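Local coordinates for ATP-dependent DNA helicase (Mycobacterium smegmatis, PDB 5V9X), which probably couples ATP hydrolysis to 3'-to-5' movement along single-stranded DNA, unwinding RNA:DNA duplexes as a helicase of the Lhr family, at residues T228-E233 with P626-A631; P404-G409 with V443-T448. All blocks are in the same frame, centred on the assembly; numbering follows the deposited sequence.

Contact 1: residues T228-E233 with P626-A631; sequences TVRPPE and PAELGA
R230 and E628 reach across from two chain segments whose backbones stay well apart, and their side chains meet in a single salt bridge. NH2 of R230 lies 3.0 Å from OE1 of E628, whereas OE2 of E628 is 3.6 Å from the same nitrogen, so one amino group faces the carboxylate unevenly. The two flat groups are turned 79° against each other, which rules out the coplanar, two-pronged pairing of a guanidinium with a carboxylate: OE2 lies at the guanidinium edge, in its plane, while OE1 comes in obliquely. The span is large, since the CA atoms of R230 and E628 are 12.9 Å apart and even so are the closest pair of the two segments. It is bridged by an arginine stretched out from CG to NE, with chi1 at 165° swinging CG away from the backbone nitrogen, and by a glutamate likewise extended beyond CG. The firmest polar partner of R230 is T453, whose OG1 is hydrogen-bonded to NE; this fixes the NE side of the group while NH2 turns to the acid. Backbone hydrogen bonding to L454 separately holds the main chain of R230. Only 63 Å² is buried, and E628 is exposed, so this is a surface contact. R230 precedes a cis peptide bond to P231, the N-cap residue of helix 232-240, and V229 packs on strand 64-68 of the first parallel helicase sheet. E628 stands in the first turn of helix 627-640, which lies against helix 433-448 through L629 on V441 and R445.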
ATOM      1  N   THR A 228      11.621  -3.333   5.372  1.00 51.45           N
ATOM      2  CA  THR A 228      10.503  -4.217   5.711  1.00 47.89           C
ATOM      3  C   THR A 228      10.328  -5.229   4.579  1.00 46.31           C
ATOM      4  O   THR A 228       9.500  -5.043   3.684  1.00 41.62           O
ATOM      5  CB  THR A 228       9.231  -3.402   5.953  1.00 45.92           C
ATOM      6  OG1 THR A 228       8.998  -2.538   4.834  1.00 39.83           O
ATOM      7  CG2 THR A 228       9.374  -2.556   7.210  1.00 44.62           C
ATOM      8  N   VAL A 229      11.108  -6.305   4.627  1.00 47.04           N
ATOM      9  CA  VAL A 229      11.113  -7.329   3.588  1.00 48.45           C
ATOM     10  C   VAL A 229      10.737  -8.659   4.219  1.00 51.62           C
ATOM     11  O   VAL A 229      11.439  -9.148   5.114  1.00 57.53           O
ATOM     12  CB  VAL A 229      12.476  -7.433   2.887  1.00 49.17           C
ATOM     13  CG1 VAL A 229      12.438  -8.520   1.825  1.00 45.80           C
ATOM     14  CG2 VAL A 229      12.864  -6.102   2.277  1.00 46.37           C
ATOM     15  N   ARG A 230       9.647  -9.250   3.743  1.00 55.85           N
ATOM     16  CA  ARG A 230       9.228 -10.579   4.165  1.00 60.16           C
ATOM     17  C   ARG A 230       8.245 -11.160   3.155  1.00 61.66           C
ATOM     18  O   ARG A 230       7.172 -10.583   2.928  1.00 64.81           O
ATOM     19  CB  ARG A 230       8.603 -10.536   5.560  1.00 62.41           C
ATOM     20  CG  ARG A 230       7.833 -11.792   5.922  1.00 65.22           C
ATOM     21  CD  ARG A 230       7.450 -11.803   7.388  1.00 67.07           C
ATOM     22  NE  ARG A 230       6.402 -12.782   7.665  1.00 70.29           N
ATOM     23  CZ  ARG A 230       6.101 -13.228   8.880  1.00 78.98           C
ATOM     24  NH1 ARG A 230       6.774 -12.791   9.936  1.00 83.04           N
ATOM     25  NH2 ARG A 230       5.130 -14.117   9.038  1.00 79.71           N
ATOM     26  N   PRO A 231       8.573 -12.291   2.513  1.00 55.98           N
ATOM     27  CA  PRO A 231       9.829 -13.027   2.689  1.00 52.51           C
ATOM     28  C   PRO A 231      10.953 -12.459   1.828  1.00 52.92           C
ATOM     29  O   PRO A 231      10.678 -11.928   0.751  1.00 55.10           O
ATOM     30  CB  PRO A 231       9.471 -14.455   2.244  1.00 47.84           C
ATOM     31  CG  PRO A 231       8.044 -14.385   1.699  1.00 46.68           C
ATOM     32  CD  PRO A 231       7.706 -12.941   1.521  1.00 50.17           C
ATOM     33  N   PRO A 232      12.198 -12.558   2.304  1.00 51.61           N
ATOM     34  CA  PRO A 232      13.322 -12.057   1.493  1.00 52.31           C
ATOM     35  C   PRO A 232      13.418 -12.707   0.125  1.00 51.46           C
ATOM     36  O   PRO A 232      13.664 -12.013  -0.869  1.00 52.26           O
ATOM     37  CB  PRO A 232      14.545 -12.378   2.364  1.00 48.16           C
ATOM     38  CG  PRO A 232      14.011 -12.419   3.757  1.00 46.94           C
ATOM     39  CD  PRO A 232      12.629 -12.992   3.643  1.00 48.09           C
ATOM     40  N   GLU A 233      13.216 -14.023   0.043  1.00 50.87           N
ATOM     41  CA  GLU A 233      13.381 -14.717  -1.230  1.00 54.05           C
ATOM     42  C   GLU A 233      12.339 -14.287  -2.256  1.00 50.14           C
ATOM     43  O   GLU A 233      12.626 -14.270  -3.459  1.00 50.09           O
ATOM     44  CB  GLU A 233      13.328 -16.232  -1.018  1.00 64.38           C
ATOM     45  CG  GLU A 233      12.166 -16.729  -0.159  1.00 75.51           C
ATOM     46  CD  GLU A 233      12.494 -16.768   1.329  1.00 78.98           C
ATOM     47  OE1 GLU A 233      13.384 -16.008   1.772  1.00 77.39           O
ATOM     48  OE2 GLU A 233      11.862 -17.565   2.057  1.00 78.01           O
ATOM     49  N   PRO A 626      -4.853  -8.562   6.988  1.00 61.27           N
ATOM     50  CA  PRO A 626      -4.378  -9.903   6.639  1.00 57.14           C
ATOM     51  C   PRO A 626      -4.608 -10.895   7.771  1.00 57.70           C
ATOM     52  O   PRO A 626      -4.744 -10.535   8.940  1.00 59.88           O
ATOM     53  CB  PRO A 626      -2.885  -9.691   6.379  1.00 54.56           C
ATOM     54  CG  PRO A 626      -2.523  -8.525   7.220  1.00 54.08           C
ATOM     55  CD  PRO A 626      -3.740  -7.633   7.258  1.00 56.97           C
ATOM     56  N   ALA A 627      -4.629 -12.180   7.393  1.00 58.92           N
ATOM     57  CA  ALA A 627      -5.064 -13.226   8.316  1.00 55.84           C
ATOM     58  C   ALA A 627      -4.088 -13.410   9.473  1.00 57.92           C
ATOM     59  O   ALA A 627      -4.512 -13.619  10.616  1.00 58.10           O
ATOM     60  CB  ALA A 627      -5.256 -14.543   7.564  1.00 49.95           C
ATOM     61  N   GLU A 628      -2.781 -13.352   9.202  1.00 59.18           N
ATOM     62  CA  GLU A 628      -1.805 -13.518  10.275  1.00 60.94           C
ATOM     63  C   GLU A 628      -1.897 -12.383  11.286  1.00 61.89           C
ATOM     64  O   GLU A 628      -1.791 -12.612  12.496  1.00 67.29           O
ATOM     65  CB  GLU A 628      -0.390 -13.616   9.705  1.00 62.72           C
ATOM     66  CG  GLU A 628       0.142 -15.039   9.639  1.00 75.02           C
ATOM     67  CD  GLU A 628       1.654 -15.094   9.547  1.00 80.79           C
ATOM     68  OE1 GLU A 628       2.307 -14.089   9.904  1.00 81.16           O
ATOM     69  OE2 GLU A 628       2.190 -16.140   9.117  1.00 80.66           O
ATOM     70  N   LEU A 629      -2.089 -11.150  10.812  1.00 58.39           N
ATOM     71  CA  LEU A 629      -2.303 -10.046  11.742  1.00 56.90           C
ATOM     72  C   LEU A 629      -3.655 -10.162  12.432  1.00 58.36           C
ATOM     73  O   LEU A 629      -3.787  -9.796  13.606  1.00 57.73           O
ATOM     74  CB  LEU A 629      -2.188  -8.705  11.016  1.00 46.81           C
ATOM     75  CG  LEU A 629      -2.377  -7.487  11.923  1.00 45.30           C
ATOM     76  CD1 LEU A 629      -1.305  -7.451  13.007  1.00 46.04           C
ATOM     77  CD2 LEU A 629      -2.388  -6.196  11.124  1.00 43.53           C
ATOM     78  N   GLY A 630      -4.666 -10.666  11.725  1.00 59.72           N
ATOM     79  CA  GLY A 630      -5.944 -10.913  12.366  1.00 63.01           C
ATOM     80  C   GLY A 630      -5.833 -11.909  13.501  1.00 64.54           C
ATOM     81  O   GLY A 630      -6.460 -11.744  14.550  1.00 63.54           O
ATOM     82  N   ALA A 631      -5.028 -12.957  13.306  1.00 64.11           N
ATOM     83  CA  ALA A 631      -4.768 -13.906  14.383  1.00 61.11           C
ATOM     84  C   ALA A 631      -4.103 -13.218  15.567  1.00 61.16           C
ATOM     85  O   ALA A 631      -4.497 -13.420  16.721  1.00 64.83           O
ATOM     86  CB  ALA A 631      -3.902 -15.055  13.867  1.00 55.28           C
TER

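Contact 2: residues P404-G409 with V443-T448; sequences PSVASG and VQRMQT
The carbonyl oxygen of S405 is gripped twice, by OG of S408 at 2.9 Å and by the backbone N of G409 at 3.2 Å, both from the same face of its plane. The hydroxyl stands above that plane, with a C=O...O angle of 122°. In return S405 OG accepts a weak capping bond from S408 N, 3.4 Å long, as N-cap of helix 406-413. Across the contact the meeting is apolar. CG2 of V406 sits 3.5 Å from CB of R445, their side chains crossing at about a right angle, while CG1 lies 4.0 Å from CG of M446. With chi1 at 173°, CG1 turns away from the backbone nitrogen and CG2 lies beside it, so both methyls face CB of R445. M446 bends at chi3, 67°, which carries CE to the carbonyl O of G409 (3.3 Å), alongside a residue without a side chain. E452 OE2 accepts from A407 N and, weakly, V406 N; P404 packs on a DNA guanine base. Segment 404-409 belongs to the conserved C-terminal helicase domain, 443-448 to the start of the Lhr winged-helix family match. Helix 433-448 packs on helix 406-413, on strand 256-262 through M446 and L258, and on helix 627-640 through R445.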
ATOM      1  N   PRO A 404      -2.168   1.360   8.284  1.00 50.05           N
ATOM      2  CA  PRO A 404      -2.750   0.287   7.457  1.00 49.13           C
ATOM      3  C   PRO A 404      -2.063  -1.062   7.601  1.00 48.90           C
ATOM      4  O   PRO A 404      -2.679  -2.085   7.280  1.00 54.45           O
ATOM      5  CB  PRO A 404      -2.614   0.833   6.028  1.00 47.18           C
ATOM      6  CG  PRO A 404      -1.528   1.852   6.107  1.00 45.34           C
ATOM      7  CD  PRO A 404      -1.674   2.477   7.460  1.00 47.11           C
ATOM      8  N   SER A 405      -0.817  -1.103   8.063  1.00 44.77           N
ATOM      9  CA  SER A 405      -0.133  -2.367   8.304  1.00 37.37           C
ATOM     10  C   SER A 405       1.012  -2.122   9.274  1.00 39.20           C
ATOM     11  O   SER A 405       1.341  -0.979   9.604  1.00 45.27           O
ATOM     12  CB  SER A 405       0.375  -2.990   7.001  1.00 36.42           C
ATOM     13  OG  SER A 405       1.291  -2.132   6.345  1.00 42.92           O
ATOM     14  N   VAL A 406       1.614  -3.219   9.737  1.00 35.71           N
ATOM     15  CA  VAL A 406       2.756  -3.112  10.638  1.00 40.28           C
ATOM     16  C   VAL A 406       3.964  -2.553   9.901  1.00 49.78           C
ATOM     17  O   VAL A 406       4.711  -1.726  10.439  1.00 51.96           O
ATOM     18  CB  VAL A 406       3.060  -4.480  11.275  1.00 34.25           C
ATOM     19  CG1 VAL A 406       4.345  -4.424  12.089  1.00 34.70           C
ATOM     20  CG2 VAL A 406       1.894  -4.924  12.143  1.00 35.03           C
ATOM     21  N   ALA A 407       4.170  -2.988   8.653  1.00 49.29           N
ATOM     22  CA  ALA A 407       5.302  -2.499   7.875  1.00 45.18           C
ATOM     23  C   ALA A 407       5.239  -0.988   7.695  1.00 48.26           C
ATOM     24  O   ALA A 407       6.255  -0.295   7.841  1.00 52.43           O
ATOM     25  CB  ALA A 407       5.349  -3.202   6.519  1.00 36.80           C
ATOM     26  N   SER A 408       4.053  -0.454   7.389  1.00 48.45           N
ATOM     27  CA  SER A 408       3.934   0.988   7.201  1.00 51.58           C
ATOM     28  C   SER A 408       4.210   1.735   8.501  1.00 55.79           C
ATOM     29  O   SER A 408       4.882   2.773   8.494  1.00 65.04           O
ATOM     30  CB  SER A 408       2.550   1.341   6.655  1.00 53.38           C
ATOM     31  OG  SER A 408       1.554   1.220   7.653  1.00 59.96           O
ATOM     32  N   GLY A 409       3.709   1.219   9.626  1.00 51.50           N
ATOM     33  CA  GLY A 409       4.016   1.831  10.909  1.00 51.16           C
ATOM     34  C   GLY A 409       5.507   1.898  11.181  1.00 53.47           C
ATOM     35  O   GLY A 409       6.000   2.869  11.760  1.00 57.76           O
ATOM     36  N   VAL A 443       1.791  -1.627  17.674  1.00 51.97           N
ATOM     37  CA  VAL A 443       3.002  -1.344  18.440  1.00 51.00           C
ATOM     38  C   VAL A 443       3.694  -2.640  18.837  1.00 53.68           C
ATOM     39  O   VAL A 443       4.926  -2.750  18.782  1.00 50.88           O
ATOM     40  CB  VAL A 443       2.664  -0.482  19.672  1.00 48.58           C
ATOM     41  CG1 VAL A 443       3.833  -0.450  20.649  1.00 50.73           C
ATOM     42  CG2 VAL A 443       2.290   0.926  19.246  1.00 41.46           C
ATOM     43  N   GLN A 444       2.910  -3.646  19.231  1.00 56.61           N
ATOM     44  CA  GLN A 444       3.476  -4.932  19.623  1.00 53.70           C
ATOM     45  C   GLN A 444       4.253  -5.566  18.475  1.00 54.36           C
ATOM     46  O   GLN A 444       5.407  -5.980  18.644  1.00 54.35           O
ATOM     47  CB  GLN A 444       2.357  -5.855  20.100  1.00 54.63           C
ATOM     48  CG  GLN A 444       2.798  -7.261  20.445  1.00 62.11           C
ATOM     49  CD  GLN A 444       1.629  -8.150  20.813  1.00 68.06           C
ATOM     50  OE1 GLN A 444       1.180  -8.164  21.960  1.00 74.19           O
ATOM     51  NE2 GLN A 444       1.118  -8.891  19.835  1.00 65.27           N
ATOM     52  N   ARG A 445       3.638  -5.644  17.293  1.00 53.07           N
ATOM     53  CA  ARG A 445       4.301  -6.262  16.149  1.00 51.22           C
ATOM     54  C   ARG A 445       5.491  -5.438  15.672  1.00 51.41           C
ATOM     55  O   ARG A 445       6.476  -6.005  15.185  1.00 46.78           O
ATOM     56  CB  ARG A 445       3.302  -6.462  15.008  1.00 52.75           C
ATOM     57  CG  ARG A 445       2.038  -7.226  15.396  1.00 55.12           C
ATOM     58  CD  ARG A 445       2.185  -8.725  15.195  1.00 61.30           C
ATOM     59  NE  ARG A 445       1.988  -9.114  13.800  1.00 67.83           N
ATOM     60  CZ  ARG A 445       2.094 -10.360  13.351  1.00 69.29           C
ATOM     61  NH1 ARG A 445       2.401 -11.344  14.185  1.00 70.57           N
ATOM     62  NH2 ARG A 445       1.897 -10.623  12.066  1.00 69.11           N
ATOM     63  N   MET A 446       5.421  -4.108  15.796  1.00 54.52           N
ATOM     64  CA  MET A 446       6.535  -3.260  15.376  1.00 47.80           C
ATOM     65  C   MET A 446       7.774  -3.512  16.224  1.00 43.42           C
ATOM     66  O   MET A 446       8.898  -3.529  15.705  1.00 39.50           O
ATOM     67  CB  MET A 446       6.142  -1.786  15.458  1.00 44.41           C
ATOM     68  CG  MET A 446       5.140  -1.327  14.423  1.00 44.92           C
ATOM     69  SD  MET A 446       4.452   0.286  14.856  1.00 51.43           S
ATOM     70  CE  MET A 446       5.899   1.326  14.686  1.00 55.28           C
ATOM     71  N   GLN A 447       7.592  -3.693  17.534  1.00 46.31           N
ATOM     72  CA  GLN A 447       8.730  -3.923  18.415  1.00 48.51           C
ATOM     73  C   GLN A 447       9.400  -5.262  18.134  1.00 52.45           C
ATOM     74  O   GLN A 447      10.617  -5.391  18.309  1.00 59.08           O
ATOM     75  CB  GLN A 447       8.282  -3.838  19.874  1.00 51.45           C
ATOM     76  CG  GLN A 447       7.771  -2.462  20.281  1.00 52.81           C
ATOM     77  CD  GLN A 447       7.175  -2.440  21.676  1.00 55.79           C
ATOM     78  OE1 GLN A 447       6.870  -3.485  22.252  1.00 60.02           O
ATOM     79  NE2 GLN A 447       7.008  -1.242  22.228  1.00 52.44           N
ATOM     80  N   THR A 448       8.638  -6.263  17.694  1.00 52.91           N
ATOM     81  CA  THR A 448       9.186  -7.567  17.340  1.00 51.14           C
ATOM     82  C   THR A 448       9.419  -7.729  15.841  1.00 47.58           C
ATOM     83  O   THR A 448       9.938  -8.766  15.419  1.00 52.61           O
ATOM     84  CB  THR A 448       8.262  -8.685  17.838  1.00 52.61           C
ATOM     85  OG1 THR A 448       6.989  -8.584  17.188  1.00 55.11           O
ATOM     86  CG2 THR A 448       8.066  -8.586  19.343  1.00 52.68           C
TER

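Overall arrangement
The centres of contacts 1 and 2 are 11 Å apart, and the two touch: CD1 of L629 packs on R445 NE at 3.8 Å, and CG2 of T228 lies 3.9 Å from the carbonyl O of A407. Along the chain the order is 228-233, 404-409, 443-448, 626-631, so contact 2 is nested within the loop that contact 1 closes. Helix 433-448, which carries one side of contact 2, also meets helix 627-640 of contact 1. The first segment follows a strand of the first seven-stranded parallel sheet, and 404-409 follows one of the second. The cluster therefore joins elements next to both helicase sheets to a helix later in the chain, 627-640, close to the bound DNA.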